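Local coordinates for thermospermine synthase (Medicago truncatula, PDB 6BQ6), which probably transfers an aminopropyl group from decarboxylated S-adenosylmethionine to spermidine, making thermospermine for plant polyamine metabolism, at residues Q57-L62 / K69-D74; G75-A80 / I251-D256; L45-H50 / L61-P66. One frame throughout, in Å; residues are numbered along the deposited sequence. Where two conformers were deposited one is given.

Interaction 1: residues Q57-L62 / K69-D74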
ATOM      1  N   GLN B  57      14.968 -14.898 -13.234  1.00 31.87           N
ATOM      2  CA  GLN B  57      14.127 -13.761 -12.793  1.00 33.55           C
ATOM      3  C   GLN B  57      12.744 -13.762 -13.429  1.00 32.93           C
ATOM      4  O   GLN B  57      12.590 -14.260 -14.527  1.00 31.65           O
ATOM      5  CB  GLN B  57      14.822 -12.420 -13.110  1.00 35.38           C
ATOM      6  CG  GLN B  57      15.055 -12.209 -14.599  1.00 35.95           C
ATOM      7  CD  GLN B  57      16.238 -11.305 -14.905  1.00 36.80           C
ATOM      8  OE1 GLN B  57      16.481 -10.330 -14.197  1.00 38.70           O
ATOM      9  NE2 GLN B  57      16.959 -11.617 -15.965  1.00 36.33           N
ATOM     10  N   ASP B  58      11.748 -13.253 -12.698  1.00 34.30           N
ATOM     11  CA  ASP B  58      10.414 -13.000 -13.222  1.00 35.35           C
ATOM     12  C   ASP B  58      10.447 -11.752 -14.087  1.00 31.67           C
ATOM     13  O   ASP B  58      11.240 -10.873 -13.856  1.00 32.49           O
ATOM     14  CB  ASP B  58       9.382 -12.778 -12.108  1.00 39.50           C
ATOM     15  CG  ASP B  58       9.131 -14.036 -11.259  1.00 45.43           C
ATOM     16  OD1 ASP B  58       9.561 -15.155 -11.640  1.00 48.63           O
ATOM     17  OD2 ASP B  58       8.519 -13.879 -10.183  1.00 48.74           O
ATOM     18  N   ILE B  59       9.578 -11.731 -15.081  1.00 28.73           N
ATOM     19  CA  ILE B  59       9.549 -10.716 -16.107  1.00 30.93           C
ATOM     20  C   ILE B  59       8.114 -10.255 -16.220  1.00 31.90           C
ATOM     21  O   ILE B  59       7.236 -11.078 -16.276  1.00 33.94           O
ATOM     22  CB  ILE B  59       9.992 -11.310 -17.471  1.00 33.13           C
ATOM     23  CG1 ILE B  59      11.367 -11.976 -17.307  1.00 35.35           C
ATOM     24  CG2 ILE B  59       9.992 -10.207 -18.510  1.00 35.48           C
ATOM     25  CD1 ILE B  59      11.731 -13.011 -18.338  1.00 36.96           C
ATOM     26  N   ALA B  60       7.876  -8.943 -16.234  1.00 28.62           N
ATOM     27  CA  ALA B  60       6.520  -8.383 -16.354  1.00 28.80           C
ATOM     28  C   ALA B  60       6.588  -7.114 -17.191  1.00 27.03           C
ATOM     29  O   ALA B  60       7.575  -6.376 -17.110  1.00 25.74           O
ATOM     30  CB  ALA B  60       5.946  -8.075 -14.974  1.00 29.78           C
ATOM     31  N   LEU B  61       5.622  -6.934 -18.085  1.00 25.55           N
ATOM     32  CA  LEU B  61       5.429  -5.686 -18.794  1.00 25.31           C
ATOM     33  C   LEU B  61       4.075  -5.088 -18.418  1.00 24.48           C
ATOM     34  O   LEU B  61       3.016  -5.722 -18.620  1.00 26.29           O
ATOM     35  CB  LEU B  61       5.538  -5.901 -20.283  1.00 25.60           C
ATOM     36  CG  LEU B  61       5.567  -4.650 -21.156  1.00 28.07           C
ATOM     37  CD1 LEU B  61       6.845  -3.818 -21.043  1.00 27.93           C
ATOM     38  CD2 LEU B  61       5.302  -5.037 -22.608  1.00 30.30           C
ATOM     39  N   LEU B  62       4.135  -3.899 -17.824  1.00 23.94           N
ATOM     40  CA  LEU B  62       2.954  -3.252 -17.264  1.00 24.92           C
ATOM     41  C   LEU B  62       2.615  -2.076 -18.108  1.00 25.62           C
ATOM     42  O   LEU B  62       3.492  -1.410 -18.571  1.00 27.37           O
ATOM     43  CB  LEU B  62       3.245  -2.769 -15.844  1.00 24.28           C
ATOM     44  CG  LEU B  62       3.835  -3.834 -14.935  1.00 25.79           C
ATOM     45  CD1 LEU B  62       4.054  -3.259 -13.536  1.00 26.37           C
ATOM     46  CD2 LEU B  62       2.964  -5.074 -14.844  1.00 27.14           C
ATOM     47  N   LYS B  69       4.433   1.995 -20.688  1.00 25.79           N
ATOM     48  CA  LYS B  69       4.772   0.615 -20.572  1.00 27.36           C
ATOM     49  C   LYS B  69       6.045   0.480 -19.764  1.00 27.37           C
ATOM     50  O   LYS B  69       7.037   1.184 -20.040  1.00 29.14           O
ATOM     51  CB  LYS B  69       4.936   0.004 -21.959  1.00 30.44           C
ATOM     52  CG  LYS B  69       3.631  -0.049 -22.732  1.00 33.74           C
ATOM     53  CD  LYS B  69       3.846  -0.637 -24.136  1.00 37.31           C
ATOM     54  CE  LYS B  69       2.532  -1.113 -24.780  1.00 40.54           C
ATOM     55  NZ  LYS B  69       1.281  -0.459 -24.254  1.00 41.85           N
ATOM     56  N   ALA B  70       6.037  -0.399 -18.775  1.00 24.83           N
ATOM     57  CA  ALA B  70       7.154  -0.533 -17.869  1.00 23.76           C
ATOM     58  C   ALA B  70       7.582  -1.977 -17.788  1.00 24.41           C
ATOM     59  O   ALA B  70       6.737  -2.856 -17.565  1.00 23.86           O
ATOM     60  CB  ALA B  70       6.750  -0.049 -16.495  1.00 24.25           C
ATOM     61  N   LEU B  71       8.889  -2.187 -17.950  1.00 22.83           N
ATOM     62  CA  LEU B  71       9.483  -3.498 -17.859  1.00 22.52           C
ATOM     63  C   LEU B  71       9.946  -3.668 -16.427  1.00 22.09           C
ATOM     64  O   LEU B  71      10.721  -2.848 -15.921  1.00 22.62           O
ATOM     65  CB  LEU B  71      10.625  -3.638 -18.848  1.00 22.97           C
ATOM     66  CG  LEU B  71      11.369  -4.974 -18.804  1.00 23.70           C
ATOM     67  CD1 LEU B  71      10.491  -6.123 -19.314  1.00 24.62           C
ATOM     68  CD2 LEU B  71      12.674  -4.892 -19.589  1.00 25.38           C
ATOM     69  N   VAL B  72       9.504  -4.738 -15.792  1.00 23.07           N
ATOM     70  CA  VAL B  72       9.852  -5.069 -14.411  1.00 24.83           C
ATOM     71  C   VAL B  72      10.485  -6.436 -14.331  1.00 26.48           C
ATOM     72  O   VAL B  72       9.927  -7.385 -14.857  1.00 25.66           O
ATOM     73  CB  VAL B  72       8.562  -5.016 -13.557  1.00 26.19           C
ATOM     74  CG1 VAL B  72       8.798  -5.323 -12.074  1.00 27.78           C
ATOM     75  CG2 VAL B  72       7.939  -3.640 -13.725  1.00 26.31           C
ATOM     76  N   LEU B  73      11.661  -6.511 -13.682  1.00 28.76           N
ATOM     77  CA  LEU B  73      12.371  -7.774 -13.534  1.00 32.95           C
ATOM     78  C   LEU B  73      12.509  -8.062 -12.054  1.00 34.64           C
ATOM     79  O   LEU B  73      13.038  -7.229 -11.319  1.00 37.62           O
ATOM     80  CB  LEU B  73      13.742  -7.747 -14.173  1.00 33.49           C
ATOM     81  CG  LEU B  73      13.794  -7.543 -15.685  1.00 34.68           C
ATOM     82  CD1 LEU B  73      15.231  -7.582 -16.177  1.00 36.09           C
ATOM     83  CD2 LEU B  73      12.924  -8.515 -16.475  1.00 35.21           C
ATOM     84  N   ASP B  74      11.979  -9.203 -11.638  1.00 38.79           N
ATOM     85  CA  ASP B  74      11.939  -9.608 -10.212  1.00 42.17           C
ATOM     86  C   ASP B  74      11.383  -8.486  -9.330  1.00 41.90           C
ATOM     87  O   ASP B  74      11.950  -8.141  -8.304  1.00 43.87           O
ATOM     88  CB  ASP B  74      13.332 -10.088  -9.760  1.00 43.13           C
ATOM     89  CG  ASP B  74      13.554 -11.610  -9.986  1.00 44.67           C
ATOM     90  OD1 ASP B  74      12.585 -12.414 -10.073  1.00 44.97           O
ATOM     91  OD2 ASP B  74      14.725 -11.996 -10.035  1.00 45.53           O
TER

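Interaction 2: residues G75-A80 / I251-D256. With TER (N-(3-amino-propyl)-N-(5-aminopropyl)-1,4-diaminobutane), chain F.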
ATOM      1  N   GLY B  75      10.282  -7.902  -9.793  1.00 40.56           N
ATOM      2  CA  GLY B  75       9.599  -6.810  -9.119  1.00 39.59           C
ATOM      3  C   GLY B  75      10.321  -5.482  -9.026  1.00 38.85           C
ATOM      4  O   GLY B  75       9.897  -4.598  -8.261  1.00 38.12           O
ATOM      5  N   LYS B  76      11.405  -5.330  -9.783  1.00 36.83           N
ATOM      6  CA  LYS B  76      12.152  -4.096  -9.823  1.00 36.09           C
ATOM      7  C   LYS B  76      12.023  -3.508 -11.212  1.00 32.56           C
ATOM      8  O   LYS B  76      12.351  -4.137 -12.204  1.00 31.27           O
ATOM      9  CB  LYS B  76      13.604  -4.341  -9.459  1.00 39.88           C
ATOM     10  CG  LYS B  76      13.774  -5.103  -8.139  1.00 44.42           C
ATOM     11  CD  LYS B  76      14.833  -4.489  -7.235  1.00 51.07           C
ATOM     12  CE  LYS B  76      16.246  -4.690  -7.779  1.00 54.48           C
ATOM     13  NZ  LYS B  76      17.170  -3.654  -7.221  1.00 57.96           N
ATOM     14  N   LEU B  77      11.476  -2.309 -11.262  1.00 29.86           N
ATOM     15  CA  LEU B  77      11.371  -1.574 -12.458  1.00 28.35           C
ATOM     16  C   LEU B  77      12.735  -1.427 -13.121  1.00 29.95           C
ATOM     17  O   LEU B  77      13.735  -1.052 -12.439  1.00 28.79           O
ATOM     18  CB  LEU B  77      10.822  -0.217 -12.115  1.00 29.87           C
ATOM     19  CG  LEU B  77      10.723   0.747 -13.258  1.00 30.82           C
ATOM     20  CD1 LEU B  77       9.610   0.368 -14.187  1.00 30.36           C
ATOM     21  CD2 LEU B  77      10.520   2.128 -12.674  1.00 32.59           C
ATOM     22  N   GLN B  78      12.785  -1.736 -14.424  1.00 27.37           N
ATOM     23  CA  GLN B  78      14.010  -1.579 -15.228  1.00 28.59           C
ATOM     24  C   GLN B  78      13.950  -0.381 -16.142  1.00 28.35           C
ATOM     25  O   GLN B  78      14.936   0.374 -16.305  1.00 32.26           O
ATOM     26  CB  GLN B  78      14.203  -2.807 -16.109  1.00 29.23           C
ATOM     27  CG  GLN B  78      14.243  -4.112 -15.376  1.00 32.11           C
ATOM     28  CD  GLN B  78      15.433  -4.200 -14.474  1.00 36.29           C
ATOM     29  OE1 GLN B  78      16.576  -4.127 -14.935  1.00 40.11           O
ATOM     30  NE2 GLN B  78      15.190  -4.357 -13.179  1.00 38.93           N
ATOM     31  N   SER B  79      12.847  -0.260 -16.858  1.00 27.29           N
ATOM     32  CA  SER B  79      12.714   0.710 -17.912  1.00 29.77           C
ATOM     33  C   SER B  79      11.290   1.106 -18.010  1.00 27.78           C
ATOM     34  O   SER B  79      10.439   0.230 -18.016  1.00 29.41           O
ATOM     35  CB  SER B  79      13.164   0.073 -19.232  1.00 34.25           C
ATOM     36  OG  SER B  79      12.562   0.680 -20.376  1.00 40.34           O
ATOM     37  N   ALA B  80      10.994   2.402 -18.040  1.00 24.94           N
ATOM     38  CA  ALA B  80       9.668   2.860 -18.405  1.00 24.41           C
ATOM     39  C   ALA B  80       9.672   3.578 -19.716  1.00 25.54           C
ATOM     40  O   ALA B  80      10.585   4.323 -20.057  1.00 24.83           O
ATOM     41  CB  ALA B  80       9.082   3.747 -17.337  1.00 24.42           C
ATOM     42  N   ILE B 251      15.907  10.351 -13.192  1.00 20.58           N
ATOM     43  CA  ILE B 251      15.012   9.526 -13.983  1.00 21.79           C
ATOM     44  C   ILE B 251      13.677   9.398 -13.197  1.00 21.39           C
ATOM     45  O   ILE B 251      13.616   8.772 -12.176  1.00 22.06           O
ATOM     46  CB  ILE B 251      15.646   8.189 -14.305  1.00 23.79           C
ATOM     47  CG1 ILE B 251      16.903   8.434 -15.189  1.00 26.15           C
ATOM     48  CG2 ILE B 251      14.682   7.301 -15.088  1.00 24.14           C
ATOM     49  CD1 ILE B 251      17.835   7.296 -15.139  1.00 29.47           C
ATOM     50  N   PRO B 252      12.641  10.077 -13.652  1.00 22.01           N
ATOM     51  CA  PRO B 252      11.434  10.202 -12.829  1.00 21.68           C
ATOM     52  C   PRO B 252      10.881   8.871 -12.391  1.00 22.74           C
ATOM     53  O   PRO B 252      10.526   8.729 -11.226  1.00 22.97           O
ATOM     54  CB  PRO B 252      10.452  10.946 -13.750  1.00 22.80           C
ATOM     55  CG  PRO B 252      11.310  11.731 -14.635  1.00 23.64           C
ATOM     56  CD  PRO B 252      12.579  10.961 -14.828  1.00 22.50           C
ATOM     57  N   SER B 253      10.870   7.879 -13.275  1.00 21.81           N
ATOM     58  CA  SER B 253      10.283   6.585 -12.942  1.00 23.07           C
ATOM     59  C   SER B 253      11.098   5.819 -11.920  1.00 24.13           C
ATOM     60  O   SER B 253      10.579   4.916 -11.273  1.00 24.88           O
ATOM     61  CB  SER B 253      10.104   5.709 -14.172  1.00 22.52           C
ATOM     62  OG  SER B 253      11.310   5.452 -14.821  1.00 22.06           O
ATOM     63  N   TYR B 254      12.374   6.165 -11.784  1.00 24.57           N
ATOM     64  CA  TYR B 254      13.250   5.569 -10.789  1.00 26.36           C
ATOM     65  C   TYR B 254      13.154   6.186  -9.424  1.00 26.74           C
ATOM     66  O   TYR B 254      13.781   5.658  -8.479  1.00 29.53           O
ATOM     67  CB  TYR B 254      14.706   5.640 -11.316  1.00 27.88           C
ATOM     68  CG  TYR B 254      15.081   4.792 -12.526  1.00 28.48           C
ATOM     69  CD1 TYR B 254      14.145   4.025 -13.245  1.00 29.38           C
ATOM     70  CD2 TYR B 254      16.396   4.780 -12.975  1.00 30.63           C
ATOM     71  CE1 TYR B 254      14.528   3.273 -14.335  1.00 30.53           C
ATOM     72  CE2 TYR B 254      16.792   4.029 -14.071  1.00 31.36           C
ATOM     73  CZ  TYR B 254      15.862   3.277 -14.755  1.00 32.92           C
ATOM     74  OH  TYR B 254      16.261   2.547 -15.830  1.00 33.06           O
ATOM     75  N   ALA B 255      12.439   7.306  -9.265  1.00 25.87           N
ATOM     76  CA  ALA B 255      12.350   8.106  -8.039  1.00 27.73           C
ATOM     77  C   ALA B 255      13.698   8.465  -7.437  1.00 27.39           C
ATOM     78  O   ALA B 255      13.845   8.525  -6.225  1.00 27.74           O
ATOM     79  CB  ALA B 255      11.450   7.428  -6.966  1.00 30.83           C
ATOM     80  N   ASP B 256      14.714   8.653  -8.293  1.00 23.19           N
ATOM     81  CA  ASP B 256      16.004   9.036  -7.809  1.00 22.27           C
ATOM     82  C   ASP B 256      16.811   9.567  -8.949  1.00 21.63           C
ATOM     83  O   ASP B 256      16.428   9.449 -10.134  1.00 19.85           O
ATOM     84  CB  ASP B 256      16.742   7.842  -7.194  1.00 22.18           C
ATOM     85  CG  ASP B 256      17.708   8.255  -6.055  1.00 23.53           C
ATOM     86  OD1 ASP B 256      17.999   9.472  -5.884  1.00 23.32           O
ATOM     87  OD2 ASP B 256      18.177   7.330  -5.390  1.00 24.08           O
TER
HETATM   88  N1  TER F 402      19.667  -6.297 -16.375  1.00 54.71           N
HETATM   89  C2  TER F 402      19.655  -5.180 -17.296  1.00 51.61           C
HETATM   90  C3  TER F 402      20.334  -3.973 -16.657  1.00 48.87           C
HETATM   91  C4  TER F 402      19.548  -3.371 -15.522  1.00 47.73           C
HETATM   92  N5  TER F 402      20.101  -2.093 -15.136  1.00 49.96           N
HETATM   93  C6  TER F 402      19.256  -0.921 -15.081  1.00 47.19           C
HETATM   94  C7  TER F 402      19.671   0.005 -13.948  1.00 47.30           C
HETATM   95  C8  TER F 402      18.486   0.873 -13.565  1.00 47.09           C
HETATM   96  N9  TER F 402      17.637   0.255 -12.570  1.00 45.86           N
HETATM   97  C10 TER F 402      16.462   0.968 -12.141  1.00 45.94           C
HETATM   98  C11 TER F 402      16.020   0.672 -10.725  1.00 46.42           C
HETATM   99  C12 TER F 402      14.998   1.736 -10.325  1.00 47.80           C
HETATM  100  C13 TER F 402      14.213   1.378  -9.073  1.00 49.60           C
HETATM  101  N14 TER F 402      15.060   0.739  -8.080  1.00 52.92           N

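Interaction 3: residues L45-H50 / L61-P66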
ATOM      1  N   LEU B  45      -2.146   1.715 -12.640  1.00 24.69           N
ATOM      2  CA  LEU B  45      -2.025   0.715 -13.680  1.00 26.48           C
ATOM      3  C   LEU B  45      -3.220   0.728 -14.632  1.00 27.89           C
ATOM      4  O   LEU B  45      -4.371   0.671 -14.186  1.00 27.25           O
ATOM      5  CB  LEU B  45      -1.984  -0.650 -13.053  1.00 29.09           C
ATOM      6  CG  LEU B  45      -0.747  -1.351 -12.601  1.00 31.21           C
ATOM      7  CD1 LEU B  45      -1.113  -2.685 -11.975  1.00 31.77           C
ATOM      8  CD2 LEU B  45       0.112  -1.622 -13.804  1.00 32.97           C
ATOM      9  N   ASN B  46      -2.935   0.714 -15.928  1.00 27.47           N
ATOM     10  CA  ASN B  46      -3.955   0.434 -16.964  1.00 29.22           C
ATOM     11  C   ASN B  46      -4.096  -1.083 -17.138  1.00 28.80           C
ATOM     12  O   ASN B  46      -5.206  -1.642 -17.144  1.00 30.44           O
ATOM     13  CB  ASN B  46      -3.551   1.040 -18.311  1.00 30.86           C
ATOM     14  CG  ASN B  46      -3.672   2.560 -18.357  1.00 31.76           C
ATOM     15  OD1 ASN B  46      -4.659   3.121 -17.898  1.00 34.02           O
ATOM     16  ND2 ASN B  46      -2.692   3.228 -18.975  1.00 32.71           N
ATOM     17  N   SER B  47      -2.985  -1.781 -17.318  1.00 27.64           N
ATOM     18  CA  SER B  47      -3.073  -3.218 -17.495  1.00 28.16           C
ATOM     19  C   SER B  47      -1.776  -3.904 -17.199  1.00 27.67           C
ATOM     20  O   SER B  47      -0.736  -3.250 -17.011  1.00 25.91           O
ATOM     21  CB  SER B  47      -3.615  -3.589 -18.882  1.00 31.68           C
ATOM     22  OG  SER B  47      -2.662  -3.377 -19.839  1.00 31.57           O
ATOM     23  N   ILE B  48      -1.847  -5.224 -17.119  1.00 26.00           N
ATOM     24  CA  ILE B  48      -0.675  -6.060 -16.982  1.00 26.96           C
ATOM     25  C   ILE B  48      -0.552  -6.821 -18.277  1.00 27.42           C
ATOM     26  O   ILE B  48      -1.367  -7.721 -18.570  1.00 27.86           O
ATOM     27  CB  ILE B  48      -0.813  -7.010 -15.775  1.00 28.20           C
ATOM     28  CG1 ILE B  48      -1.027  -6.172 -14.506  1.00 28.80           C
ATOM     29  CG2 ILE B  48       0.399  -7.908 -15.661  1.00 29.03           C
ATOM     30  CD1 ILE B  48      -1.495  -6.963 -13.292  1.00 30.55           C
ATOM     31  N   LEU B  49       0.423  -6.417 -19.085  1.00 28.09           N
ATOM     32  CA  LEU B  49       0.462  -6.802 -20.489  1.00 29.67           C
ATOM     33  C   LEU B  49       0.968  -8.204 -20.674  1.00 31.38           C
ATOM     34  O   LEU B  49       0.359  -8.994 -21.412  1.00 34.35           O
ATOM     35  CB  LEU B  49       1.276  -5.822 -21.322  1.00 29.65           C
ATOM     36  CG  LEU B  49       0.700  -4.396 -21.435  1.00 30.35           C
ATOM     37  CD1 LEU B  49       1.722  -3.488 -22.091  1.00 32.33           C
ATOM     38  CD2 LEU B  49      -0.611  -4.370 -22.224  1.00 32.60           C
ATOM     39  N   HIS B  50       1.936  -8.537 -19.800  0.50 31.88           N
ATOM     40  CA  HIS B  50       2.524  -9.884 -19.622  0.50 33.53           C
ATOM     41  C   HIS B  50       3.183 -10.099 -18.248  0.50 33.24           C
ATOM     42  O   HIS B  50       3.699  -9.168 -17.629  0.50 32.76           O
ATOM     43  CB  HIS B  50       3.588 -10.123 -20.690  0.50 34.61           C
ATOM     44  CG  HIS B  50       4.358 -11.399 -20.500  0.50 35.39           C
ATOM     45  ND1 HIS B  50       4.171 -12.500 -21.302  0.50 36.49           N
ATOM     46  CD2 HIS B  50       5.316 -11.746 -19.604  0.50 36.76           C
ATOM     47  CE1 HIS B  50       4.979 -13.472 -20.916  0.50 37.30           C
ATOM     48  NE2 HIS B  50       5.685 -13.042 -19.887  0.50 37.26           N
ATOM     49  N   LEU B  61       5.622  -6.934 -18.085  1.00 25.55           N
ATOM     50  CA  LEU B  61       5.429  -5.686 -18.794  1.00 25.31           C
ATOM     51  C   LEU B  61       4.075  -5.088 -18.418  1.00 24.48           C
ATOM     52  O   LEU B  61       3.016  -5.722 -18.620  1.00 26.29           O
ATOM     53  CB  LEU B  61       5.538  -5.901 -20.283  1.00 25.60           C
ATOM     54  CG  LEU B  61       5.567  -4.650 -21.156  1.00 28.07           C
ATOM     55  CD1 LEU B  61       6.845  -3.818 -21.043  1.00 27.93           C
ATOM     56  CD2 LEU B  61       5.302  -5.037 -22.608  1.00 30.30           C
ATOM     57  N   LEU B  62       4.135  -3.899 -17.824  1.00 23.94           N
ATOM     58  CA  LEU B  62       2.954  -3.252 -17.264  1.00 24.92           C
ATOM     59  C   LEU B  62       2.615  -2.076 -18.108  1.00 25.62           C
ATOM     60  O   LEU B  62       3.492  -1.410 -18.571  1.00 27.37           O
ATOM     61  CB  LEU B  62       3.245  -2.769 -15.844  1.00 24.28           C
ATOM     62  CG  LEU B  62       3.835  -3.834 -14.935  1.00 25.79           C
ATOM     63  CD1 LEU B  62       4.054  -3.259 -13.536  1.00 26.37           C
ATOM     64  CD2 LEU B  62       2.964  -5.074 -14.844  1.00 27.14           C
ATOM     65  N   ASP B  63       1.351  -1.750 -18.235  1.00 24.34           N
ATOM     66  CA  ASP B  63       0.967  -0.538 -18.876  1.00 25.22           C
ATOM     67  C   ASP B  63       0.551   0.402 -17.726  1.00 24.07           C
ATOM     68  O   ASP B  63      -0.446   0.189 -17.107  1.00 23.95           O
ATOM     69  CB  ASP B  63      -0.167  -0.758 -19.849  1.00 28.92           C
ATOM     70  CG  ASP B  63      -0.640   0.525 -20.495  1.00 33.63           C
ATOM     71  OD1 ASP B  63      -0.074   1.612 -20.204  1.00 36.02           O
ATOM     72  OD2 ASP B  63      -1.610   0.454 -21.286  1.00 40.02           O
ATOM     73  N   THR B  64       1.395   1.366 -17.436  1.00 23.23           N
ATOM     74  CA  THR B  64       1.184   2.285 -16.309  1.00 23.90           C
ATOM     75  C   THR B  64       0.694   3.603 -16.806  1.00 25.23           C
ATOM     76  O   THR B  64       1.058   4.038 -17.884  1.00 25.63           O
ATOM     77  CB  THR B  64       2.475   2.484 -15.483  1.00 24.12           C
ATOM     78  OG1 THR B  64       3.366   3.383 -16.147  1.00 24.46           O
ATOM     79  CG2 THR B  64       3.197   1.161 -15.272  1.00 25.39           C
ATOM     80  N   LYS B  65      -0.077   4.285 -15.973  1.00 26.31           N
ATOM     81  CA  LYS B  65      -0.623   5.577 -16.351  1.00 29.56           C
ATOM     82  C   LYS B  65       0.449   6.638 -16.367  1.00 28.44           C
ATOM     83  O   LYS B  65       0.590   7.340 -17.376  1.00 29.95           O
ATOM     84  CB  LYS B  65      -1.790   5.936 -15.459  1.00 31.77           C
ATOM     85  CG  LYS B  65      -2.988   5.000 -15.608  1.00 34.23           C
ATOM     86  CD  LYS B  65      -4.192   5.537 -14.838  1.00 37.52           C
ATOM     87  CE  LYS B  65      -5.331   4.540 -14.755  1.00 41.33           C
ATOM     88  NZ  LYS B  65      -6.148   4.608 -16.002  1.00 43.82           N
ATOM     89  N   PRO B  66       1.250   6.772 -15.274  1.00 26.70           N
ATOM     90  CA  PRO B  66       2.190   7.884 -15.318  1.00 26.34           C
ATOM     91  C   PRO B  66       3.378   7.720 -16.302  1.00 26.78           C
ATOM     92  O   PRO B  66       3.829   8.698 -16.941  1.00 28.74           O
ATOM     93  CB  PRO B  66       2.656   7.992 -13.868  1.00 27.89           C
ATOM     94  CG  PRO B  66       2.438   6.650 -13.287  1.00 28.69           C
ATOM     95  CD  PRO B  66       1.195   6.129 -13.960  1.00 26.84           C
TER

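Interaction 1: residues Q57-L62 / K69-D74
Ile59 CG1 and Leu73 CG both stand anti to their own carbonyl carbon (chi1 -55° and -63°). The two side chains lie side by side and point the same way, with Ile59 CG1 3.9 Å from Leu73 CD2. Leu61 and Leu71 share this face of the antiparallel hairpin, and Ile59 CG2 meets Leu71 CD1 at 4.2 Å. Phe140 and Cys141 of helix 135-144 pack on this face. On the face of Ala60 and Ala70, Leu62 CD1 touches Val72 CG2 at 3.9 Å, and Tyr31 packs on both residues. Ala60 and Val72 exchange two backbone hydrogen bonds, as do Leu62 and Ala70.

At the far end a side chain takes over. Asp58 N bonds to Asp74 OD1 at 2.9 Å, approaching from above the carboxylate plane (61° out of it). Asp74 N bonds back to Asp58 O. Gln57 OE1 rests on Leu73 CD1 at 3.6 Å, while Gln57 NE2 bonds to Asp134. Gln57 binds adenosine in another structure of this protein. Asp58 OD2 and Asp74 OD1 stand 4.3 Å apart. Their like charges probably repel, and the N-H of Asp58 would partly offset the charge on Asp74. The open end of the hairpin is thus closed by one backbone and one side-chain bond of Asp74, next to Gln57.

Interaction 2: residues G75-A80 / I251-D256
Ser253 and Tyr254 are the residues of 251-256 that meet strand 76-80, and both lie in a short 3-10 turn. Ile251 comes first and backs the tyrosine: its CG2 lies 3.6 Å above the plane of the Tyr254 ring, over the ring centre. Ile251 O also accepts a backbone hydrogen bond from Tyr254 N, which fixes the turn through Pro252.

Ser253 follows. Its CB packs against Ala80 CB at 3.9 Å, and its carbonyl O lies close to Leu77 CD2, at 3.1 Å. That O accepts a bond from Trp41 NE1, and Ser253 OG bonds to Asp83.

Tyr254 carries the polar link. Its CG stands anti to the carbonyl carbon (chi1 -68°), and the ring runs from there toward strand 76-80. The hydroxyl OH donates to Gln78 O at 2.6 Å, tilted 27° from the carbonyl plane. Leu77 CD2 sits at the ring edge. The ring face turned from Ile251 carries thermospermine, with C10 of the ligand 3.5 Å above the plane of Tyr254 and over the ring centre. The same ligand passes strand 76-80, where its C11 is 3.3 Å from Leu77 O. Gln78 OE1 comes within 3.1 Å of ligand C4. Gln78 NE2 bonds to Lys76 O at 3.0 Å from above the carbonyl plane, which helps to hold the amide. This is the polyamine pocket, lined from both sides.

Ala255 then leads the chain toward strand 256-264. The turn joins strands 243-251 and 256-264 of the large mixed sheet. Tyr87 of helix 84-98 packs on Tyr254, Trp258 of strand 256-264 meets its ring edge-to-face, and Phe43 of strand 39-45 packs on Leu77.

Interaction 3: residues L45-H50 / L61-P66
Asn46 and Ser47 both face Asp63, and Leu49 and His50 both face Leu61. These are two classic beta bulges in the antiparallel hairpin of strands 47-53 and 58-64. Each bulge is tied by one carbonyl accepting two backbone bonds. Asp63 O takes Asn46 N at 2.8 Å and Ser47 N, the latter in the carbonyl plane on a lone pair. Leu61 O takes Leu49 N at 2.7 Å, nearly along the C=O axis, and His50 N on a lone pair.

Polar side chains meet at the Asn46 amide. Lys65 bends at its last torsion (chi4 -83°), which places NZ to donate to Asn46 OD1 at 2.8 Å. Asn46 ND2 makes a weak but straight bond to Asp63 OD1, at 3.3 Å, amide and carboxylate planes 68° apart. An alanine in place of Asn46 would probably leave the Lys65 ammonium without this acceptor and Asp63 OD1 without its weak amide partner.

Apolar side chains meet on both faces. Leu45 CD2 packs on Leu62 CB at 3.9 Å, and Cys29 of a second subunit packs on both. Ile48 lies side by side with Leu62, its CG2 3.9 Å from Leu62 CD2. On the other face, Leu49 CD1 reaches Leu61 CD2 at 3.9 Å.

Interactions 1 and 3 are neighbours in the four-stranded antiparallel sheet 47-53, 58-64, 70-73, 76-80. They share Leu61 and Leu62 on the inner strand 58-64, and their centres lie about 10 Å apart. Along the chain interaction 3 opens first, and interaction 1 opens before it closes. Interaction 2 follows from the last strand of the same sheet. It joins interaction 1 through strands 70-73 and 76-80, with centres about 11 Å apart, then reaches across 170 residues to the catalytic domain. Interactions 2 and 3 do not touch each other, but both touch the third subunit. Interaction 1 holds Gln57. The same small sheet thus carries subunit contacts and part of the polyamine pocket.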